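Resiniferatoxin-binding, phosphotriesterase-related protein (Rhodobacter sphaeroides 2.4.1, PDB 3K2G) probably acts as a zinc-dependent hydrolase of phosphoric esters, a phosphotriesterase-family TIM barrel that carries two zinc ions in each subunit. Local coordinates at residues 25-33 / 344-353; 102-113 / 127-136. All blocks are in the same frame, centred on the assembly; numbering follows the deposited sequence.

Contact 1: residues 25-33 / 344-353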
# COMPACT_ATOMS: atom_id res chain seq x y z
N SER B 25 -37.83 -7.62 18.93
CA SER B 25 -36.58 -7.17 18.32
C SER B 25 -36.82 -6.20 17.17
O SER B 25 -35.97 -5.36 16.86
CB SER B 25 -35.74 -8.35 17.82
OG SER B 25 -36.37 -9.02 16.75
N SER B 26 -38.00 -6.30 16.55
CA SER B 26 -38.37 -5.44 15.44
C SER B 26 -38.60 -4.00 15.90
O SER B 26 -38.62 -3.08 15.09
CB SER B 26 -39.64 -5.96 14.78
OG SER B 26 -40.72 -6.00 15.70
N ALA B 27 -38.78 -3.83 17.21
CA ALA B 27 -39.02 -2.50 17.77
C ALA B 27 -37.74 -1.76 18.17
O ALA B 27 -37.78 -0.60 18.57
CB ALA B 27 -39.94 -2.61 18.98
N LEU B 28 -36.60 -2.44 18.05
CA LEU B 28 -35.33 -1.82 18.41
C LEU B 28 -35.08 -0.60 17.53
O LEU B 28 -34.78 0.48 18.02
CB LEU B 28 -34.18 -2.82 18.26
CG LEU B 28 -32.85 -2.38 18.88
CD1 LEU B 28 -33.00 -2.26 20.39
CD2 LEU B 28 -31.76 -3.39 18.53
N GLY B 29 -35.20 -0.79 16.21
CA GLY B 29 -35.02 0.31 15.27
C GLY B 29 -33.63 0.93 15.20
O GLY B 29 -32.63 0.28 15.49
N HIS B 30 -33.60 2.20 14.79
CA HIS B 30 -32.36 2.97 14.66
C HIS B 30 -31.70 2.98 16.03
O HIS B 30 -32.21 3.59 16.97
CB HIS B 30 -32.71 4.39 14.20
CG HIS B 30 -31.61 5.08 13.47
ND1 HIS B 30 -30.56 5.70 14.11
CD2 HIS B 30 -31.38 5.23 12.14
CE1 HIS B 30 -29.74 6.21 13.21
NE2 HIS B 30 -30.21 5.93 12.01
N THR B 31 -30.55 2.32 16.12
CA THR B 31 -29.87 2.16 17.40
C THR B 31 -28.38 2.48 17.50
O THR B 31 -27.63 2.31 16.54
CB THR B 31 -30.05 0.69 17.88
OG1 THR B 31 -31.45 0.38 17.95
CG2 THR B 31 -29.39 0.45 19.23
N LEU B 32 -27.98 2.92 18.69
CA LEU B 32 -26.58 3.19 19.00
C LEU B 32 -26.21 2.03 19.93
O LEU B 32 -26.69 1.95 21.06
CB LEU B 32 -26.41 4.53 19.72
CG LEU B 32 -26.54 5.82 18.90
CD1 LEU B 32 -26.45 7.04 19.83
CD2 LEU B 32 -25.43 5.87 17.86
N MSE B 33 -25.36 1.14 19.43
CA MSE B 33 -24.93 -0.05 20.16
C MSE B 33 -23.99 0.16 21.34
O MSE B 33 -23.82 -0.75 22.16
CB MSE B 33 -24.25 -1.03 19.20
CG MSE B 33 -25.21 -1.81 18.31
SE MSE B 33 -26.43 -2.92 19.25
CE MSE B 33 -25.15 -3.86 20.33
N MSE B 344 -27.42 0.77 10.96
CA MSE B 344 -28.11 1.33 12.13
C MSE B 344 -29.35 0.61 12.64
O MSE B 344 -29.82 0.91 13.74
CB MSE B 344 -28.50 2.78 11.85
CG MSE B 344 -27.32 3.68 11.50
SE MSE B 344 -25.88 3.64 12.80
CE MSE B 344 -26.82 4.54 14.24
N VAL B 345 -29.88 -0.32 11.85
CA VAL B 345 -31.09 -1.03 12.27
C VAL B 345 -30.94 -2.54 12.19
O VAL B 345 -31.04 -3.24 13.21
CB VAL B 345 -32.31 -0.62 11.40
CG1 VAL B 345 -33.55 -1.41 11.83
CG2 VAL B 345 -32.58 0.87 11.51
N THR B 346 -30.70 -3.04 10.99
CA THR B 346 -30.58 -4.48 10.79
C THR B 346 -29.47 -5.13 11.62
O THR B 346 -29.71 -6.12 12.30
CB THR B 346 -30.39 -4.83 9.30
OG1 THR B 346 -31.30 -4.05 8.51
CG2 THR B 346 -30.68 -6.31 9.07
N ASN B 347 -28.26 -4.57 11.57
CA ASN B 347 -27.17 -5.17 12.33
C ASN B 347 -27.42 -5.15 13.84
O ASN B 347 -27.20 -6.15 14.51
CB ASN B 347 -25.84 -4.53 11.97
CG ASN B 347 -25.35 -4.95 10.60
OD1 ASN B 347 -25.96 -5.81 9.95
ND2 ASN B 347 -24.25 -4.37 10.15
N PRO B 348 -27.87 -4.00 14.38
CA PRO B 348 -28.12 -3.99 15.83
C PRO B 348 -29.13 -5.09 16.20
O PRO B 348 -28.97 -5.78 17.21
CB PRO B 348 -28.68 -2.59 16.05
CG PRO B 348 -27.85 -1.77 15.10
CD PRO B 348 -27.88 -2.63 13.84
N ARG B 349 -30.16 -5.24 15.38
CA ARG B 349 -31.17 -6.27 15.62
C ARG B 349 -30.50 -7.64 15.55
O ARG B 349 -30.77 -8.53 16.36
CB ARG B 349 -32.29 -6.18 14.57
CG ARG B 349 -33.51 -7.05 14.88
CD ARG B 349 -34.57 -6.92 13.80
NE ARG B 349 -35.74 -7.75 14.07
CZ ARG B 349 -36.77 -7.87 13.25
NH1 ARG B 349 -36.79 -7.23 12.09
NH2 ARG B 349 -37.80 -8.65 13.57
N ARG B 350 -29.60 -7.81 14.58
CA ARG B 350 -28.88 -9.08 14.42
C ARG B 350 -28.11 -9.43 15.69
O ARG B 350 -27.95 -10.60 16.02
CB ARG B 350 -27.89 -9.01 13.25
CG ARG B 350 -28.54 -9.03 11.87
CD ARG B 350 -27.49 -9.04 10.77
NE ARG B 350 -28.05 -9.43 9.49
CZ ARG B 350 -28.19 -8.62 8.44
NH1 ARG B 350 -27.80 -7.36 8.52
NH2 ARG B 350 -28.71 -9.09 7.31
N VAL B 351 -27.62 -8.42 16.39
CA VAL B 351 -26.88 -8.67 17.62
C VAL B 351 -27.75 -9.40 18.64
O VAL B 351 -27.30 -10.34 19.31
CB VAL B 351 -26.38 -7.35 18.26
CG1 VAL B 351 -25.74 -7.64 19.62
CG2 VAL B 351 -25.39 -6.67 17.33
N PHE B 352 -29.01 -8.98 18.73
CA PHE B 352 -29.95 -9.53 19.69
C PHE B 352 -30.87 -10.63 19.15
O PHE B 352 -31.53 -11.31 19.93
CB PHE B 352 -30.84 -8.41 20.22
CG PHE B 352 -30.09 -7.35 20.97
CD1 PHE B 352 -29.79 -7.52 22.32
CD2 PHE B 352 -29.72 -6.17 20.34
CE1 PHE B 352 -29.12 -6.53 23.03
CE2 PHE B 352 -29.05 -5.16 21.04
CZ PHE B 352 -28.75 -5.35 22.40
N ASP B 353 -30.91 -10.80 17.84
CA ASP B 353 -31.81 -11.77 17.23
C ASP B 353 -31.14 -12.69 16.22
O ASP B 353 -30.81 -12.26 15.12
CB ASP B 353 -32.95 -11.01 16.55
CG ASP B 353 -34.13 -11.89 16.23
OD1 ASP B 353 -33.91 -13.05 15.81
OD2 ASP B 353 -35.27 -11.42 16.40
O HOH W 1 -32.70 -2.59 15.20

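Contact 2: residues 102-113 / 127-136. With DTV ((2S,3S)-1,4-dimercaptobutane-2,3-diol), chain K.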
# COMPACT_ATOMS: atom_id res chain seq x y z
N SER B 102 -33.38 3.51 19.99
CA SER B 102 -32.77 2.77 21.08
C SER B 102 -31.29 3.03 21.33
O SER B 102 -30.54 3.35 20.41
CB SER B 102 -32.95 1.26 20.82
OG SER B 102 -34.30 0.95 20.47
N ILE B 103 -30.89 2.88 22.59
CA ILE B 103 -29.49 3.02 22.97
C ILE B 103 -29.06 1.87 23.88
O ILE B 103 -29.79 1.49 24.80
CB ILE B 103 -29.22 4.34 23.72
CG1 ILE B 103 -29.45 5.53 22.79
CG2 ILE B 103 -27.77 4.35 24.23
CD1 ILE B 103 -29.24 6.88 23.46
N VAL B 104 -27.89 1.31 23.60
CA VAL B 104 -27.35 0.22 24.40
C VAL B 104 -26.26 0.82 25.28
O VAL B 104 -25.25 1.33 24.79
CB VAL B 104 -26.73 -0.90 23.52
CG1 VAL B 104 -26.17 -2.01 24.41
CG2 VAL B 104 -27.79 -1.47 22.57
N ASP B 105 -26.47 0.77 26.60
CA ASP B 105 -25.51 1.31 27.54
C ASP B 105 -24.76 0.17 28.22
O ASP B 105 -25.31 -0.51 29.09
CB ASP B 105 -26.21 2.17 28.59
CG ASP B 105 -25.23 2.92 29.47
OD1 ASP B 105 -24.19 2.33 29.83
OD2 ASP B 105 -25.50 4.09 29.81
N PRO B 106 -23.50 -0.05 27.83
CA PRO B 106 -22.68 -1.12 28.39
C PRO B 106 -21.94 -0.76 29.68
O PRO B 106 -20.98 -1.45 30.05
CB PRO B 106 -21.72 -1.43 27.25
CG PRO B 106 -21.46 -0.05 26.69
CD PRO B 106 -22.84 0.58 26.67
N THR B 107 -22.37 0.30 30.36
CA THR B 107 -21.72 0.69 31.61
C THR B 107 -21.95 -0.45 32.60
O THR B 107 -23.09 -0.81 32.89
CB THR B 107 -22.33 2.00 32.19
OG1 THR B 107 -22.20 3.06 31.24
CG2 THR B 107 -21.60 2.40 33.47
N CYS B 108 -20.88 -1.04 33.11
CA CYS B 108 -21.03 -2.15 34.04
C CYS B 108 -20.50 -1.88 35.45
O CYS B 108 -20.33 -0.73 35.84
CB CYS B 108 -20.38 -3.42 33.46
SG CYS B 108 -18.63 -3.26 33.00
N ARG B 109 -20.26 -2.95 36.20
CA ARG B 109 -19.77 -2.85 37.57
C ARG B 109 -18.37 -2.26 37.61
O ARG B 109 -17.46 -2.74 36.93
CB ARG B 109 -19.74 -4.23 38.24
CG ARG B 109 -21.08 -4.95 38.27
CD ARG B 109 -21.03 -6.15 39.20
NE ARG B 109 -22.25 -6.94 39.13
CZ ARG B 109 -22.75 -7.64 40.15
NH1 ARG B 109 -22.12 -7.63 41.33
NH2 ARG B 109 -23.86 -8.34 40.00
N GLY B 110 -18.20 -1.23 38.42
CA GLY B 110 -16.91 -0.58 38.54
C GLY B 110 -16.89 0.78 37.87
O GLY B 110 -16.08 1.64 38.24
N ILE B 111 -17.76 0.98 36.89
CA ILE B 111 -17.81 2.26 36.19
C ILE B 111 -19.12 3.05 36.29
O ILE B 111 -19.35 3.97 35.51
CB ILE B 111 -17.45 2.10 34.68
CG1 ILE B 111 -18.31 1.02 34.03
CG2 ILE B 111 -15.96 1.79 34.55
CD1 ILE B 111 -18.04 0.85 32.53
N GLY B 112 -19.97 2.70 37.25
CA GLY B 112 -21.20 3.45 37.46
C GLY B 112 -22.54 3.03 36.89
O GLY B 112 -23.38 3.89 36.60
N ARG B 113 -22.77 1.73 36.72
CA ARG B 113 -24.05 1.28 36.17
C ARG B 113 -25.17 1.63 37.16
O ARG B 113 -25.05 1.36 38.35
CB ARG B 113 -24.02 -0.23 35.92
CG ARG B 113 -25.30 -0.77 35.30
CD ARG B 113 -25.26 -2.28 35.17
NE ARG B 113 -25.08 -2.95 36.46
CZ ARG B 113 -25.08 -4.27 36.63
NH1 ARG B 113 -25.27 -5.07 35.59
NH2 ARG B 113 -24.90 -4.79 37.84
N VAL B 127 -36.69 7.13 24.48
CA VAL B 127 -35.72 6.27 23.83
C VAL B 127 -35.54 5.00 24.66
O VAL B 127 -35.36 5.06 25.87
CB VAL B 127 -34.35 6.99 23.68
CG1 VAL B 127 -33.28 6.02 23.20
CG2 VAL B 127 -34.49 8.15 22.70
N GLN B 128 -35.59 3.85 24.00
CA GLN B 128 -35.44 2.56 24.68
C GLN B 128 -33.99 2.33 25.06
O GLN B 128 -33.08 2.54 24.25
CB GLN B 128 -35.93 1.44 23.76
CG GLN B 128 -37.33 1.70 23.21
CD GLN B 128 -37.72 0.74 22.10
OE1 GLN B 128 -36.96 0.49 21.17
NE2 GLN B 128 -38.93 0.20 22.19
N VAL B 129 -33.77 1.90 26.30
CA VAL B 129 -32.42 1.66 26.80
C VAL B 129 -32.17 0.22 27.24
O VAL B 129 -32.93 -0.35 28.04
CB VAL B 129 -32.10 2.59 28.00
CG1 VAL B 129 -30.75 2.25 28.59
CG2 VAL B 129 -32.13 4.04 27.53
N VAL B 130 -31.09 -0.37 26.71
CA VAL B 130 -30.69 -1.73 27.06
C VAL B 130 -29.50 -1.63 28.01
O VAL B 130 -28.56 -0.89 27.74
CB VAL B 130 -30.26 -2.53 25.81
CG1 VAL B 130 -29.76 -3.90 26.22
CG2 VAL B 130 -31.44 -2.67 24.85
N MSE B 131 -29.54 -2.40 29.10
CA MSE B 131 -28.49 -2.37 30.12
C MSE B 131 -27.52 -3.56 30.10
O MSE B 131 -27.93 -4.71 29.94
CB MSE B 131 -29.13 -2.26 31.50
CG MSE B 131 -28.18 -2.31 32.69
SE MSE B 131 -29.14 -1.88 34.35
CE MSE B 131 -30.20 -3.53 34.43
N GLY B 132 -26.24 -3.25 30.26
CA GLY B 132 -25.20 -4.26 30.27
C GLY B 132 -24.89 -4.80 31.65
O GLY B 132 -25.59 -4.50 32.62
N ALA B 133 -23.82 -5.58 31.74
CA ALA B 133 -23.42 -6.19 33.01
C ALA B 133 -22.01 -6.76 32.97
O ALA B 133 -21.35 -6.75 31.93
CB ALA B 133 -24.41 -7.28 33.38
N GLY B 134 -21.55 -7.26 34.11
CA GLY B 134 -20.22 -7.83 34.19
C GLY B 134 -19.20 -6.86 34.75
O GLY B 134 -19.55 -5.78 35.22
N TYR B 135 -17.93 -7.25 34.70
CA TYR B 135 -16.84 -6.43 35.21
C TYR B 135 -16.00 -5.83 34.09
O TYR B 135 -15.86 -6.40 33.01
CB TYR B 135 -15.97 -7.27 36.14
CG TYR B 135 -16.71 -7.64 37.42
CD1 TYR B 135 -16.85 -6.72 38.46
CD2 TYR B 135 -17.31 -8.89 37.55
CE1 TYR B 135 -17.58 -7.03 39.61
CE2 TYR B 135 -18.04 -9.21 38.69
CZ TYR B 135 -18.18 -8.28 39.72
OH TYR B 135 -18.91 -8.60 40.84
N TYR B 136 -15.43 -4.66 34.38
CA TYR B 136 -14.61 -3.93 33.43
C TYR B 136 -13.12 -4.21 33.65
O TYR B 136 -12.75 -5.26 34.18
CB TYR B 136 -14.91 -2.44 33.58
CG TYR B 136 -14.55 -1.60 32.38
CD1 TYR B 136 -14.83 -2.05 31.09
CD2 TYR B 136 -13.97 -0.34 32.54
CE1 TYR B 136 -14.55 -1.25 29.98
CE2 TYR B 136 -13.69 0.46 31.44
CZ TYR B 136 -13.98 -0.00 30.16
OH TYR B 136 -13.74 0.79 29.07
S1 DTV K . -9.39 2.55 28.72
C1 DTV K . -11.12 2.51 29.42
C2 DTV K . -11.56 3.85 30.01
O2 DTV K . -11.54 4.82 28.97
C3 DTV K . -12.99 3.74 30.58
O3 DTV K . -13.89 3.42 29.54
C4 DTV K . -13.46 5.05 31.21
S4 DTV K . -14.50 4.77 32.67
O HOH W 2 -22.72 -7.80 36.62

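Contact 1: residues 25-33 / 344-353
Thr31 N gives its hydrogen to Met344 O (2.9 Å), the one backbone-to-backbone bond between the short strand 31-32 with its lead-in loop and the last turns of helix 337-352. The helix carries a wider pi-type turn at 344-346 and is kinked at Pro348, whose nitrogen has no hydrogen to give to the turn before. A water donates to both Gly29 O and Val345 O, bridging the loop and this irregular turn. Gly29, with its positive phi of 64°, lets the loop bend just before the strand, and Thr31 OG1 reaches back to bond Gly29 O.

At the far end, Ser25 OG is held between two charged groups: Arg349 NE donates to it at 3.0 Å in the plane of the guanidinium, and it donates to the anti lone pair of Asp353 OD2 at 2.7 Å. A small hydroxyl suits this place because it can accept and donate at once. The fully extended chain of Arg349 carries the guanidinium to the loop, where Ser26 CA lies over its centre. Asp353 OD1 turns to Ser355.

Between these polar ends the contact is apolar, and branched or flexible side chains fill it. Leu28 CD2 comes in across Phe352 CD2 at 3.9 Å and also rests on Pro348, whose CB also touches Thr31 CB. Selenomethionine Met33, bent at chi2 and chi3, sets its selenium obliquely against the Phe352 ring in a Met-aromatic contact, while its methyl meets Val351 tip to tip. On the other flank, Met344 CB lies over one face of the His30 imidazole, 3.8 Å from the ring centroid, a CH-pi contact.

This is the closure of a TIM barrel: the C-terminal helix packs against the first barrel strand, just before zinc ligand His34.

Contact 2: residues 102-113 / 127-136
Ile111 CG2 presses against Tyr136 CD2 at 3.5 Å, the two side chains crossing at about a right angle, while Ile111 CD1 lies over the phenol ring. The branched isoleucine covers part of one face and the CD2 side of the ring, whose OH hydrogen-bonds O3 of the bound dithiol at 2.7 Å; the same tyrosine belongs to a zinc site completed by Glu177, His209 and His238. Cys108 packs there too: SG sits against Tyr136 CB, oblique to the ring, with CB tight on Gly134 O.

N-terminal to this loop region, strands 102-105 and 128-131 run parallel, 20° apart. The alternating bonds Ile103 N to Gln128 O, Val130 N to Ile103 O, Asp105 N to Val130 O and Gly132 N to Asp105 O join them; Arg109 N to Gly134 O follows beyond. Ile103 CG1 meets Val127 CG1 obliquely at 3.9 Å, and Val104 adjoins Val130 on the other face. Gly132, without a side chain, lets the backbones come close at Pro106, CA to CA 4.4 Å. Asp105 OD1 accepts from Thr107 N, an Asx turn at the strand's end, and from Thr107 OG1, which also bonds zinc ligand His36.

The extended chain of Arg109 passes Tyr135 at a slant, CD 3.6 Å from CE1; a water links its NE to Gly134 N. Arg113, bent at chi3 (59°), curls CD onto Met131 CG and turns NH1 to a lone pair of Gly132 O at 3.0 Å, in the plane of both groups. Several N-H groups suit both arginines, since each also salt-bridges Glu160.

Helix 115-125 completes the beta-alpha-beta unit, with Leu118 on Val129 and Met131; helix 85-97 covers Ile103 and Val127, helix 150-162 lies by Ala133 and Tyr135, and strand 31-32 flanks 102-105.

After two short strands the chain lays down 25-33, whose partner, the helix end 344-353, comes only 311 residues later; contact 1 therefore closes almost the whole barrel into a ring. Contact 2 is nested inside that loop and closes a far shorter one, 102-113 to 127-136, spanned by helix 115-125. The two do not cross, but they meet in one sheet: strand 31-32 neighbours strand 102-105, with Leu32 O bonded to Val104 N and Leu28 O to Ser102 OG. Helix 337-352 is thus tied through strand 31-32 to strands 102-105 and 128-131, in that order across one sheet, beside the two-zinc site.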